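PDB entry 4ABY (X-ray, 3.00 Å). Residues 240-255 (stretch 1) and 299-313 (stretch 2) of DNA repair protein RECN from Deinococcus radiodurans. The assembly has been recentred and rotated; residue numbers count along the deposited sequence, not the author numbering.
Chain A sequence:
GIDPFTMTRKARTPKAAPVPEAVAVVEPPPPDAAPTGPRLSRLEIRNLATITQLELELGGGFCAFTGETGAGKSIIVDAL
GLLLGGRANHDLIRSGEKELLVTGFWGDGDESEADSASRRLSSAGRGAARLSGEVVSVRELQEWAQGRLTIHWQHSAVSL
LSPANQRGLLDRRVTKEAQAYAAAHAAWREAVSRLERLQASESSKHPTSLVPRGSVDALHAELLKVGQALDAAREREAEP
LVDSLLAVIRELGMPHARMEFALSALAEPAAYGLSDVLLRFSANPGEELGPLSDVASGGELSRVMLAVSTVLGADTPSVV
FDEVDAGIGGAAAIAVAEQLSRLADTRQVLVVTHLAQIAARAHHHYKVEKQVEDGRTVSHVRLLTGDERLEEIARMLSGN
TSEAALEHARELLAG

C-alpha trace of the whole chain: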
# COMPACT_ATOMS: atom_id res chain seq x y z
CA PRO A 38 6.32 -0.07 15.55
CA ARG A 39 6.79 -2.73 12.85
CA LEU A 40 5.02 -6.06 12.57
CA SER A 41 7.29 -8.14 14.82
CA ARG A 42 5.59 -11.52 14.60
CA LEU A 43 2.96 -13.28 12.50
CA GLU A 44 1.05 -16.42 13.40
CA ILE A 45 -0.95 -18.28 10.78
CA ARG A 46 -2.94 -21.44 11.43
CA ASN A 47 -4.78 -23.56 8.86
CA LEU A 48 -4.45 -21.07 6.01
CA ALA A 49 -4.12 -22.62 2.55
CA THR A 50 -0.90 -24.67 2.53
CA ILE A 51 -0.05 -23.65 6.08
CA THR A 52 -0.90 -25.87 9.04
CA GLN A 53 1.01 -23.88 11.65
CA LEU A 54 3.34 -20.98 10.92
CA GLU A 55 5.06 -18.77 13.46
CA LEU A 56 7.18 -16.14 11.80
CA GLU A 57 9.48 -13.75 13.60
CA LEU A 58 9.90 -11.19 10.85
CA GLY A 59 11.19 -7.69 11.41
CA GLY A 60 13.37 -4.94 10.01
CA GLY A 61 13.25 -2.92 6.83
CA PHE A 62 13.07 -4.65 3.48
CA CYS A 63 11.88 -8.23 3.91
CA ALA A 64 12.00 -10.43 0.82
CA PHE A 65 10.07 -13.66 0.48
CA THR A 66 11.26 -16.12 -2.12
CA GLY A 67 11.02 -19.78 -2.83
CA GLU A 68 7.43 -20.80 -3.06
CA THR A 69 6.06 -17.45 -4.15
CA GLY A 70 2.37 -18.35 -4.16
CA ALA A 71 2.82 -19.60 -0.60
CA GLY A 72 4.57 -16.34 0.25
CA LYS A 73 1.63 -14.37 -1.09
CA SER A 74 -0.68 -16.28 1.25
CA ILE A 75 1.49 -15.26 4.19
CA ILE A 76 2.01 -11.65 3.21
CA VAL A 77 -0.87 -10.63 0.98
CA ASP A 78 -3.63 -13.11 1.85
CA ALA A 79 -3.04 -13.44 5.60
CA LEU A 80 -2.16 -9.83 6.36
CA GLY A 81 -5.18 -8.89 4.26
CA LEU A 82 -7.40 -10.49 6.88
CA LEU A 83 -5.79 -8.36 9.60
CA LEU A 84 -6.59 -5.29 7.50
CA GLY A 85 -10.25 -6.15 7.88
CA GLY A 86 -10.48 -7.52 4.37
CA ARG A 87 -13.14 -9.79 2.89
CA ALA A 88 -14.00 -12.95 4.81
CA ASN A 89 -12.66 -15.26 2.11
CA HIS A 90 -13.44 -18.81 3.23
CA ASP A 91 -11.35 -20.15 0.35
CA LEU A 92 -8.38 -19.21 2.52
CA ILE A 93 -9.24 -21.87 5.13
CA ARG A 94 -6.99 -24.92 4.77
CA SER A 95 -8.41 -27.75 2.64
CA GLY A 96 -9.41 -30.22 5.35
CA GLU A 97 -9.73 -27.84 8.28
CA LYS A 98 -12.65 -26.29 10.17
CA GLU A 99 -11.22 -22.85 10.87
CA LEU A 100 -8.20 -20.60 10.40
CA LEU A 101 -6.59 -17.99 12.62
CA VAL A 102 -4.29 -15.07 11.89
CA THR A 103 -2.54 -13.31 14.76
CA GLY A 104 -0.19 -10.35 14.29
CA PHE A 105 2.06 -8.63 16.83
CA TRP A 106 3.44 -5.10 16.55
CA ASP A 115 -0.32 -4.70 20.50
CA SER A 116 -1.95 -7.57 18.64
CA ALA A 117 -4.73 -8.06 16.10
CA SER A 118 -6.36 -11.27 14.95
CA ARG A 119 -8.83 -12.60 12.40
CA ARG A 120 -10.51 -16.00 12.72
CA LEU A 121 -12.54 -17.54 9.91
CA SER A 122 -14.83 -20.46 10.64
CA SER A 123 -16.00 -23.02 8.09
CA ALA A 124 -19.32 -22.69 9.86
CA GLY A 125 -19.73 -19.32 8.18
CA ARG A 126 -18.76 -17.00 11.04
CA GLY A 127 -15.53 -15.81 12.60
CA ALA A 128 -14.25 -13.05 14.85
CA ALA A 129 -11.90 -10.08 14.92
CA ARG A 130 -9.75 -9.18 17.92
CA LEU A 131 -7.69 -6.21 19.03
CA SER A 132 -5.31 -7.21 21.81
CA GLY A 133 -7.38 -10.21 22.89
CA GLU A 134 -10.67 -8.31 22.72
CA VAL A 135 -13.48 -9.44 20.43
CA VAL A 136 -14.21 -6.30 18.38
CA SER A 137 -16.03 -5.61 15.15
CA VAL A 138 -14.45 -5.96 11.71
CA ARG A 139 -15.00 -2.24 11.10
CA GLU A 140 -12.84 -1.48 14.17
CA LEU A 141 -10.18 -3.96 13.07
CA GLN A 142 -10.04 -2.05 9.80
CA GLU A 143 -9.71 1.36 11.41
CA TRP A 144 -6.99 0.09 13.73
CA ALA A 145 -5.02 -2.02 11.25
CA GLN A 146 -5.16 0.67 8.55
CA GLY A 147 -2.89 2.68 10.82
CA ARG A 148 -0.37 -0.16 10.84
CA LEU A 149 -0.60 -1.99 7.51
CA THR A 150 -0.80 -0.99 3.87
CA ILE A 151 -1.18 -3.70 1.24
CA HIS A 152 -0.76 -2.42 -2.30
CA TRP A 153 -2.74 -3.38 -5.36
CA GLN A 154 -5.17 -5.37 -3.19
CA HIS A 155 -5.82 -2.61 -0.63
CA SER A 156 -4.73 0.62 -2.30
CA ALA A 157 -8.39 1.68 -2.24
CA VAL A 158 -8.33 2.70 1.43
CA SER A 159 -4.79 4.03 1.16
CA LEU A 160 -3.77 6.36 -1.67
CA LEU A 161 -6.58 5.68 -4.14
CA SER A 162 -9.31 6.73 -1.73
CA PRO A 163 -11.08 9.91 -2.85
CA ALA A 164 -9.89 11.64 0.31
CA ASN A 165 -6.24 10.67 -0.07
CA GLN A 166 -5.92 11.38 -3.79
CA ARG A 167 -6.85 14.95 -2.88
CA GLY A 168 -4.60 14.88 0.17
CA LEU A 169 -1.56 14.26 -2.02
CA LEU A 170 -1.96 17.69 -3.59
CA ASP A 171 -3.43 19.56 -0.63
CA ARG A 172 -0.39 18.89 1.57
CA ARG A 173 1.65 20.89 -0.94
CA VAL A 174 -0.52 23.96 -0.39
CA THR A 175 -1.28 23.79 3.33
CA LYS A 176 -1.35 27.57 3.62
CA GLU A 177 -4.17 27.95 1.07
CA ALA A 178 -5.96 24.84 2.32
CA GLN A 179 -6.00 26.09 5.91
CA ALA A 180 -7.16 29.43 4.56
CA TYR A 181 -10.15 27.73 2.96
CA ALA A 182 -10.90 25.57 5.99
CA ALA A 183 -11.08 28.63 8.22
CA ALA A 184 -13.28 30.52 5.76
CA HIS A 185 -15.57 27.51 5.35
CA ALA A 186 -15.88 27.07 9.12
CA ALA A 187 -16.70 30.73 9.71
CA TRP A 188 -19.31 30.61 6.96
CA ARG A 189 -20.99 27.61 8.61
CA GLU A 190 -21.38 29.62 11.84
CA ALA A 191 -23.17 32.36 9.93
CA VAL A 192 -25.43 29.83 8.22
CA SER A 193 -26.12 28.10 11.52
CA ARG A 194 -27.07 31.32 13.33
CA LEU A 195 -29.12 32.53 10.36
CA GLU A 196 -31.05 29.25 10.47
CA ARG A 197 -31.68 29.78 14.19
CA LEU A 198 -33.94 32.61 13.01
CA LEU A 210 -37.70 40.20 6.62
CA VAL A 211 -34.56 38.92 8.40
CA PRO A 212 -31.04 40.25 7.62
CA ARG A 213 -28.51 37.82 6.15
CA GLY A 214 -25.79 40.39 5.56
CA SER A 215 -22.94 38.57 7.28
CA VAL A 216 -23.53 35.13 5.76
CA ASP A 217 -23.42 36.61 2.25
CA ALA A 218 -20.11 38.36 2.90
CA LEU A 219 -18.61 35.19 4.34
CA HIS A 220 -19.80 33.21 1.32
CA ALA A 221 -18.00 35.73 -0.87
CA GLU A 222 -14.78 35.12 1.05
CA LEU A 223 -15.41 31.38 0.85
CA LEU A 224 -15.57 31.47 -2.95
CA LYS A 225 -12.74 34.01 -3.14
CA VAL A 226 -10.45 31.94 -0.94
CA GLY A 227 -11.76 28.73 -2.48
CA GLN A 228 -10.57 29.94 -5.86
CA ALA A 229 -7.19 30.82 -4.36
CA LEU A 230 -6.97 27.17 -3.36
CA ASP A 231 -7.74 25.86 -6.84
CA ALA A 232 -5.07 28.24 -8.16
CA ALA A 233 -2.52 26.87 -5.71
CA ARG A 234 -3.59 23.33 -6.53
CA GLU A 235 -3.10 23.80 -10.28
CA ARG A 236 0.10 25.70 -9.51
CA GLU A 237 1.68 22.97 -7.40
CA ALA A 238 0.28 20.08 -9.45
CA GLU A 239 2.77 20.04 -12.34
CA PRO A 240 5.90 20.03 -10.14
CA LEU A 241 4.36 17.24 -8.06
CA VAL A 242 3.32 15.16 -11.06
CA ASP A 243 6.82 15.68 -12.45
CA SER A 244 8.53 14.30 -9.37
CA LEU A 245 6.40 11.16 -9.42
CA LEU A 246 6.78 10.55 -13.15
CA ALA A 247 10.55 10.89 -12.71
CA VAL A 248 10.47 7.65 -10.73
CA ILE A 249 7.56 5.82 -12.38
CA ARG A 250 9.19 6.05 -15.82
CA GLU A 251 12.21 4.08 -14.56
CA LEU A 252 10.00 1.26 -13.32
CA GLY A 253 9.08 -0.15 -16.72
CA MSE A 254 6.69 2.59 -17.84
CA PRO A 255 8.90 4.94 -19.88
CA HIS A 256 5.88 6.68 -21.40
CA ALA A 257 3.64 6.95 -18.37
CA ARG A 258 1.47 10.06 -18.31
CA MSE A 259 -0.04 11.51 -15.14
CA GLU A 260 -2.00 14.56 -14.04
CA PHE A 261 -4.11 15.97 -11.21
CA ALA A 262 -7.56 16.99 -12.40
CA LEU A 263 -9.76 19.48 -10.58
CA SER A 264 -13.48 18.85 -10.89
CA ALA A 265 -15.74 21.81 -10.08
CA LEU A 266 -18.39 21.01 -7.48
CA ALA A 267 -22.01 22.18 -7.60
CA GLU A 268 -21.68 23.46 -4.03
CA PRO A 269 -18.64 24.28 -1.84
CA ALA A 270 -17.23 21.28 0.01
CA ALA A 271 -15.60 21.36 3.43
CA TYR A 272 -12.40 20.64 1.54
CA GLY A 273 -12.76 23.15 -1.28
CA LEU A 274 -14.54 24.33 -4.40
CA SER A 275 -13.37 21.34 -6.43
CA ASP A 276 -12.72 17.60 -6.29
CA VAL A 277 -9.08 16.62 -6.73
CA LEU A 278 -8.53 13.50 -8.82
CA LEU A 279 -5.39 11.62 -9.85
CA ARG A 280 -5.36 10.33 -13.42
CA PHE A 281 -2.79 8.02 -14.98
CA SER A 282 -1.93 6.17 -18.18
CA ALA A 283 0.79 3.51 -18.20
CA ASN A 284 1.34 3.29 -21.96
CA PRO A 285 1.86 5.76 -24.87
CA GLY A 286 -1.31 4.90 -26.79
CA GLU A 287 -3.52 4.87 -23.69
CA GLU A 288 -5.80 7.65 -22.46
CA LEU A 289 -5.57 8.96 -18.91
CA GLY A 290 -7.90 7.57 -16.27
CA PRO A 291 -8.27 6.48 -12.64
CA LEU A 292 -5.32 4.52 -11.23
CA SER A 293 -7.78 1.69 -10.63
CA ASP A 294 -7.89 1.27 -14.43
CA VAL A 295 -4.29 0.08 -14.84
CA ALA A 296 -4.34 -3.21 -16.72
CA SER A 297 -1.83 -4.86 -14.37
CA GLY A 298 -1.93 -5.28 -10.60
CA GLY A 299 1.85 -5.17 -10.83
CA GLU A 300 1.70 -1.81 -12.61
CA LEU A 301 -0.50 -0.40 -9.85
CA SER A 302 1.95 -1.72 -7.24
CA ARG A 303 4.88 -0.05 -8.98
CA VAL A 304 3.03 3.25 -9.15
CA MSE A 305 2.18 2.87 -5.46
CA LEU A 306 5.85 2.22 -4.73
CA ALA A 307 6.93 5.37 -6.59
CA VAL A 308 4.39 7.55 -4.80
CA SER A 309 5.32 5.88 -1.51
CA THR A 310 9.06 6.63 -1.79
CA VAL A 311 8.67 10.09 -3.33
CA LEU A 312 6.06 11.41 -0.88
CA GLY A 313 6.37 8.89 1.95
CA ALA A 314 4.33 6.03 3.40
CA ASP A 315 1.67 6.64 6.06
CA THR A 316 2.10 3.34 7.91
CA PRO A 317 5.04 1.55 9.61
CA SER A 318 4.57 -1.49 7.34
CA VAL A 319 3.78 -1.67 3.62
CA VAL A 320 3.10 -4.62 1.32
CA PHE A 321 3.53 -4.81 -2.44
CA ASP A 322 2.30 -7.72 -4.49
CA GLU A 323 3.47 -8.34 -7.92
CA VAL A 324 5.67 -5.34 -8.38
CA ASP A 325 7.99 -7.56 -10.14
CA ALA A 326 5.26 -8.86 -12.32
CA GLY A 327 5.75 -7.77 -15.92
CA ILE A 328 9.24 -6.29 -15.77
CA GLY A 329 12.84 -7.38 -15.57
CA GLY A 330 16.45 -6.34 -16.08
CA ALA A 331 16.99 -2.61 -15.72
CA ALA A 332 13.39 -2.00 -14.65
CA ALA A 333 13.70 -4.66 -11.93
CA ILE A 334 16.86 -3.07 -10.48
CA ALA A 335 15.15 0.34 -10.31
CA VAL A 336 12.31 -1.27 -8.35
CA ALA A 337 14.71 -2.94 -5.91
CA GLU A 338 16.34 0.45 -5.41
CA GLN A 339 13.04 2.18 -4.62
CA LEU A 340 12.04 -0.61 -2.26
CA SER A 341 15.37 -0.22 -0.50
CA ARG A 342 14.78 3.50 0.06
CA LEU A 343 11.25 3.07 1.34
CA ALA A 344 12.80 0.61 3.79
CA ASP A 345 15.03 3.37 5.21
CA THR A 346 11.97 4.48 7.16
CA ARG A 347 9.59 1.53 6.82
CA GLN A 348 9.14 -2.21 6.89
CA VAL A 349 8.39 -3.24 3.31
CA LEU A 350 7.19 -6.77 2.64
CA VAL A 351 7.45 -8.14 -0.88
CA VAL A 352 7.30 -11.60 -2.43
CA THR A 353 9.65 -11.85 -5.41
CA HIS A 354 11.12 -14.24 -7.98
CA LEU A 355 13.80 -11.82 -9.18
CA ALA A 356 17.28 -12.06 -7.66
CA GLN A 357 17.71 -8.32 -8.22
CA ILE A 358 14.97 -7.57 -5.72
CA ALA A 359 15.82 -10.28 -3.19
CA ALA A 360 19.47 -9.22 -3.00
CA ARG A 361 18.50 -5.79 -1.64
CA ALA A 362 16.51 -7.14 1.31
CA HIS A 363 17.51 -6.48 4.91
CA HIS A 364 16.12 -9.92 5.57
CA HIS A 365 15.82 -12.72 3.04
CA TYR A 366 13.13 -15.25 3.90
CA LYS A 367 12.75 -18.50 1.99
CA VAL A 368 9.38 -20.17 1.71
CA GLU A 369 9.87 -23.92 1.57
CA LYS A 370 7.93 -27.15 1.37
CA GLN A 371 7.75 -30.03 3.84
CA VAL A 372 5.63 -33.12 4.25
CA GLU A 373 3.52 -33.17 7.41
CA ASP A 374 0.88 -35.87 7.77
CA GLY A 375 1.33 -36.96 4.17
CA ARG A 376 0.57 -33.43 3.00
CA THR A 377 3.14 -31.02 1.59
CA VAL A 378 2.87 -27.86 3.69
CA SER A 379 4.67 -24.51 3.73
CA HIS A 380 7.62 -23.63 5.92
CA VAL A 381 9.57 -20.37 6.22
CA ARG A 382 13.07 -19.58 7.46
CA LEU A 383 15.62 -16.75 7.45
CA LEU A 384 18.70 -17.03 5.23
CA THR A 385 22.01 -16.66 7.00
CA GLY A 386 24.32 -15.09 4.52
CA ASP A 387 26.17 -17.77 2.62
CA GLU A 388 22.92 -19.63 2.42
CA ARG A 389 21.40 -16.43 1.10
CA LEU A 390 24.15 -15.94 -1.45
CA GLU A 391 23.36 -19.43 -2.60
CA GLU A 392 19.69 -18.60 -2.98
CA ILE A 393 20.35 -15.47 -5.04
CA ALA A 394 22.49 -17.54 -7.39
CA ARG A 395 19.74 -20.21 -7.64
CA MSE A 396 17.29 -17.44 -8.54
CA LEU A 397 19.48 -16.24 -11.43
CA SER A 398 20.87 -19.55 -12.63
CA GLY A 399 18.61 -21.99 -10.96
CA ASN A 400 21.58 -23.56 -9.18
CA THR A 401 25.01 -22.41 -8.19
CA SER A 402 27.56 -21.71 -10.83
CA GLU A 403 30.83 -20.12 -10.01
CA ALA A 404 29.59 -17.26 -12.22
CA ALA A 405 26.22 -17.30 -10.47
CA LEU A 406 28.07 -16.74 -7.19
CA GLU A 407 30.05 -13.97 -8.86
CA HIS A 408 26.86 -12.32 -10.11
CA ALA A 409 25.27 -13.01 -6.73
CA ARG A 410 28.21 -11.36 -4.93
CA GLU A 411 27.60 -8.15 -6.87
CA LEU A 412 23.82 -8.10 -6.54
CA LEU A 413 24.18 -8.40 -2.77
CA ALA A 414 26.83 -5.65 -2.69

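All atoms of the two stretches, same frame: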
# COMPACT_ATOMS: atom_id res chain seq x y z
N PRO A 240 4.64 20.42 -10.79
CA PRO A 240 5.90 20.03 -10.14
C PRO A 240 5.77 18.71 -9.40
O PRO A 240 6.73 17.94 -9.37
CB PRO A 240 6.13 21.16 -9.13
CG PRO A 240 5.40 22.31 -9.68
CD PRO A 240 4.18 21.74 -10.34
N LEU A 241 4.61 18.46 -8.82
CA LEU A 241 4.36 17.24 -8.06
C LEU A 241 4.23 16.04 -8.98
O LEU A 241 4.79 14.98 -8.72
CB LEU A 241 3.10 17.39 -7.20
CG LEU A 241 2.61 16.15 -6.45
CD1 LEU A 241 3.66 15.68 -5.48
CD2 LEU A 241 1.31 16.43 -5.73
N VAL A 242 3.48 16.21 -10.06
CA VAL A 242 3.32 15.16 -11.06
C VAL A 242 4.67 14.82 -11.70
O VAL A 242 4.93 13.68 -12.06
CB VAL A 242 2.32 15.56 -12.15
CG1 VAL A 242 2.55 14.75 -13.42
CG2 VAL A 242 0.90 15.39 -11.65
N ASP A 243 5.51 15.84 -11.83
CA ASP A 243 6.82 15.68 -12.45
C ASP A 243 7.76 14.84 -11.60
O ASP A 243 8.56 14.07 -12.13
CB ASP A 243 7.44 17.05 -12.73
CG ASP A 243 7.01 17.62 -14.06
OD1 ASP A 243 6.35 16.89 -14.84
OD2 ASP A 243 7.33 18.80 -14.33
N SER A 244 7.65 14.99 -10.29
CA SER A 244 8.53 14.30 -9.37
C SER A 244 8.16 12.82 -9.28
O SER A 244 9.03 11.97 -9.09
CB SER A 244 8.48 14.93 -7.98
OG SER A 244 7.25 14.63 -7.35
N LEU A 245 6.87 12.53 -9.43
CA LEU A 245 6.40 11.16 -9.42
C LEU A 245 6.76 10.46 -10.73
O LEU A 245 7.32 9.37 -10.72
CB LEU A 245 4.89 11.11 -9.19
CG LEU A 245 4.46 11.53 -7.79
CD1 LEU A 245 2.95 11.65 -7.69
CD2 LEU A 245 4.99 10.54 -6.77
N LEU A 246 6.44 11.10 -11.85
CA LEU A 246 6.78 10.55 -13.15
C LEU A 246 8.27 10.26 -13.30
O LEU A 246 8.66 9.30 -13.96
CB LEU A 246 6.28 11.47 -14.27
CG LEU A 246 4.77 11.40 -14.51
CD1 LEU A 246 4.34 12.42 -15.53
CD2 LEU A 246 4.37 10.00 -14.95
N ALA A 247 9.10 11.09 -12.68
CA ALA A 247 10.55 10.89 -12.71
C ALA A 247 10.92 9.48 -12.27
O ALA A 247 11.84 8.87 -12.82
CB ALA A 247 11.24 11.91 -11.83
N VAL A 248 10.21 8.98 -11.26
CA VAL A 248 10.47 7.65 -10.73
C VAL A 248 9.70 6.58 -11.52
O VAL A 248 10.29 5.62 -12.00
CB VAL A 248 10.10 7.55 -9.25
CG1 VAL A 248 10.32 6.13 -8.75
CG2 VAL A 248 10.92 8.53 -8.44
N ILE A 249 8.40 6.77 -11.66
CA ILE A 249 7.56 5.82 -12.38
C ILE A 249 8.12 5.40 -13.74
O ILE A 249 8.03 4.23 -14.13
CB ILE A 249 6.13 6.36 -12.58
CG1 ILE A 249 5.48 6.61 -11.21
CG2 ILE A 249 5.29 5.39 -13.40
CD1 ILE A 249 4.08 7.15 -11.30
N ARG A 250 8.71 6.34 -14.47
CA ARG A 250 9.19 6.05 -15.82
C ARG A 250 10.44 5.16 -15.84
O ARG A 250 10.85 4.69 -16.90
CB ARG A 250 9.44 7.33 -16.59
CG ARG A 250 8.19 8.14 -16.83
CD ARG A 250 8.43 9.20 -17.88
NE ARG A 250 7.17 9.76 -18.36
CZ ARG A 250 6.81 11.03 -18.19
NH1 ARG A 250 7.62 11.87 -17.57
NH2 ARG A 250 5.65 11.45 -18.66
N GLU A 251 11.03 4.94 -14.67
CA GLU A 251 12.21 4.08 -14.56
C GLU A 251 11.81 2.68 -14.11
O GLU A 251 12.66 1.79 -14.03
CB GLU A 251 13.23 4.67 -13.59
CG GLU A 251 13.52 6.14 -13.82
CD GLU A 251 13.67 6.50 -15.29
OE1 GLU A 251 14.29 5.71 -16.04
OE2 GLU A 251 13.16 7.57 -15.70
N LEU A 252 10.53 2.51 -13.85
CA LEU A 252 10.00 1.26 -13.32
C LEU A 252 9.26 0.45 -14.38
O LEU A 252 8.32 -0.29 -14.07
CB LEU A 252 9.05 1.56 -12.15
CG LEU A 252 9.67 1.74 -10.76
CD1 LEU A 252 10.92 2.60 -10.82
CD2 LEU A 252 8.64 2.34 -9.82
N GLY A 253 9.68 0.60 -15.63
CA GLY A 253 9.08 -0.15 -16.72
C GLY A 253 7.84 0.49 -17.33
O GLY A 253 6.99 -0.19 -17.90
N MSE A 254 7.75 1.82 -17.21
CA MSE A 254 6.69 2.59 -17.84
C MSE A 254 7.28 3.89 -18.37
O MSE A 254 6.98 4.97 -17.85
CB MSE A 254 5.57 2.88 -16.84
CG MSE A 254 4.68 1.70 -16.54
SE MSE A 254 3.70 1.86 -14.86
CE MSE A 254 5.15 1.53 -13.60
N PRO A 255 8.13 3.79 -19.40
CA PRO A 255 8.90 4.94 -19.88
C PRO A 255 8.00 6.05 -20.41
O PRO A 255 8.44 7.19 -20.47
CB PRO A 255 9.73 4.35 -21.02
CG PRO A 255 9.69 2.86 -20.82
CD PRO A 255 8.36 2.59 -20.21
N GLY A 299 0.45 -5.52 -10.94
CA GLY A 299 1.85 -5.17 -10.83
C GLY A 299 2.15 -3.72 -11.18
O GLY A 299 2.96 -3.07 -10.53
N GLU A 300 1.50 -3.20 -12.23
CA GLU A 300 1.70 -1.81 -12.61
C GLU A 300 1.19 -0.86 -11.53
O GLU A 300 1.83 0.15 -11.23
CB GLU A 300 1.02 -1.49 -13.94
CG GLU A 300 1.72 -2.10 -15.14
CD GLU A 300 1.21 -1.54 -16.45
OE1 GLU A 300 0.01 -1.22 -16.54
OE2 GLU A 300 2.01 -1.42 -17.40
N LEU A 301 0.04 -1.18 -10.95
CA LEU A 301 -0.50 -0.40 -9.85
C LEU A 301 0.50 -0.40 -8.70
O LEU A 301 0.86 0.66 -8.17
CB LEU A 301 -1.85 -0.97 -9.40
CG LEU A 301 -2.69 -0.14 -8.42
CD1 LEU A 301 -2.85 1.27 -8.91
CD2 LEU A 301 -4.05 -0.78 -8.20
N SER A 302 0.97 -1.59 -8.32
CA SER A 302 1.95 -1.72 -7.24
C SER A 302 3.17 -0.84 -7.46
O SER A 302 3.67 -0.21 -6.53
CB SER A 302 2.40 -3.18 -7.09
OG SER A 302 1.35 -3.99 -6.59
N ARG A 303 3.67 -0.81 -8.69
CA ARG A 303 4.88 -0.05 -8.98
C ARG A 303 4.63 1.45 -8.94
O ARG A 303 5.52 2.23 -8.62
CB ARG A 303 5.50 -0.48 -10.31
CG ARG A 303 6.09 -1.87 -10.25
CD ARG A 303 6.97 -2.16 -11.43
NE ARG A 303 6.26 -2.01 -12.69
CZ ARG A 303 5.55 -2.97 -13.28
NH1 ARG A 303 5.44 -4.17 -12.71
NH2 ARG A 303 4.95 -2.73 -14.43
N VAL A 304 3.40 1.84 -9.24
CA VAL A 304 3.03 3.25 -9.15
C VAL A 304 2.86 3.62 -7.69
O VAL A 304 3.21 4.73 -7.27
CB VAL A 304 1.76 3.56 -9.96
CG1 VAL A 304 1.34 5.01 -9.75
CG2 VAL A 304 2.00 3.29 -11.43
N MSE A 305 2.33 2.68 -6.91
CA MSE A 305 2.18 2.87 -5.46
C MSE A 305 3.55 2.99 -4.80
O MSE A 305 3.74 3.82 -3.91
CB MSE A 305 1.40 1.72 -4.84
CG MSE A 305 -0.06 1.66 -5.25
SE MSE A 305 -1.08 3.26 -4.79
CE MSE A 305 -0.82 4.31 -6.42
N LEU A 306 4.48 2.16 -5.24
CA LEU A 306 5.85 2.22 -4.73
C LEU A 306 6.46 3.60 -4.98
O LEU A 306 7.00 4.22 -4.06
CB LEU A 306 6.71 1.14 -5.39
CG LEU A 306 8.21 1.17 -5.08
CD1 LEU A 306 8.46 1.03 -3.59
CD2 LEU A 306 8.93 0.08 -5.85
N ALA A 307 6.37 4.07 -6.22
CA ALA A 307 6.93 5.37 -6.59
C ALA A 307 6.36 6.48 -5.71
O ALA A 307 7.11 7.24 -5.11
CB ALA A 307 6.66 5.68 -8.05
N VAL A 308 5.04 6.56 -5.64
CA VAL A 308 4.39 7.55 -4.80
C VAL A 308 4.83 7.39 -3.35
O VAL A 308 5.09 8.37 -2.65
CB VAL A 308 2.86 7.45 -4.88
CG1 VAL A 308 2.22 8.59 -4.10
CG2 VAL A 308 2.41 7.48 -6.33
N SER A 309 4.93 6.15 -2.89
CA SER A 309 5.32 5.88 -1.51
C SER A 309 6.74 6.35 -1.17
O SER A 309 6.97 6.85 -0.07
CB SER A 309 5.15 4.39 -1.18
OG SER A 309 3.77 4.05 -1.09
N THR A 310 7.69 6.20 -2.08
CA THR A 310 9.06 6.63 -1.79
C THR A 310 9.23 8.13 -1.99
O THR A 310 9.99 8.77 -1.26
CB THR A 310 10.10 5.90 -2.65
OG1 THR A 310 9.97 6.33 -4.01
CG2 THR A 310 9.90 4.41 -2.57
N VAL A 311 8.54 8.68 -2.99
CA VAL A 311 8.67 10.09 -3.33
C VAL A 311 8.02 10.99 -2.28
O VAL A 311 8.58 12.01 -1.89
CB VAL A 311 8.07 10.40 -4.71
CG1 VAL A 311 8.07 11.90 -4.98
CG2 VAL A 311 8.83 9.66 -5.80
N LEU A 312 6.83 10.60 -1.82
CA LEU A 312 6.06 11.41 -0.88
C LEU A 312 5.99 10.81 0.53
O LEU A 312 5.59 11.48 1.47
CB LEU A 312 4.64 11.64 -1.40
CG LEU A 312 4.50 12.48 -2.67
CD1 LEU A 312 3.04 12.58 -3.08
CD2 LEU A 312 5.10 13.86 -2.45
N GLY A 313 6.37 9.55 0.66
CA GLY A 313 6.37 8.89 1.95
C GLY A 313 5.19 7.96 2.18
O GLY A 313 4.11 8.15 1.62

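The one hydrogen bond across this largely apolar contact joins a buried arginine side chain to a backbone carbonyl of stretch 1: Arg303 NE donates to Leu252 O at 3.0 Å. The N-H...O angle of 122° makes it a weak bond. Leu252 ends a type I turn that starts at Ile249, and its carbonyl meets the guanidinium obliquely. Arg303 NH1 is hydrogen-bonded elsewhere in the structure, so the buried group has more than this one partner.

Most of the remaining contacts are apolar packing. The axes of 240-249 and 299-312 approach to 9.0 Å, with 125° between their N-to-C directions, and the two stretches bury 667 Å² in total. Ala307 suits the close approach: Ala307 CA lies 5.8 Å from Ile249 CA. Ala307 CB points toward stretch 1, touching Ile249 CG1 at 3.5 Å and Val248 CG1 at 3.8 Å. A methyl group suits a position where the backbones come this near.

Leu245 of stretch 1 (chi1 m, chi2 t) leaves its CA sideways, yet its end reaches across, placing Leu245 CD2 3.6 Å from Val308 CA and 3.7 Å from Val311 CB. Val311 CG2 also meets Val248 CG2 at 3.6 Å; both valines are t and point toward the other stretch. Leu241 CD1 and Leu312 CD2, 3.8 Å apart, extend the apolar surface. Ser244 OG lies 3.7 Å from Val311 CG1, but that hydroxyl is satisfied within its own helix by donating to Leu241 O at 2.8 Å.

Nearer the start of stretch 2, Val304 CG1 receives Ile249 CD1 at 3.8 Å. The selenomethionine Met254 follows the surface beyond the turn: Met254 SE lies 4.1 Å from Val304 CG2, and Met254 CE 3.8 Å from Arg303 NE. Gly253 has a phi of 87°, where a CB would jam against the preceding carbonyl.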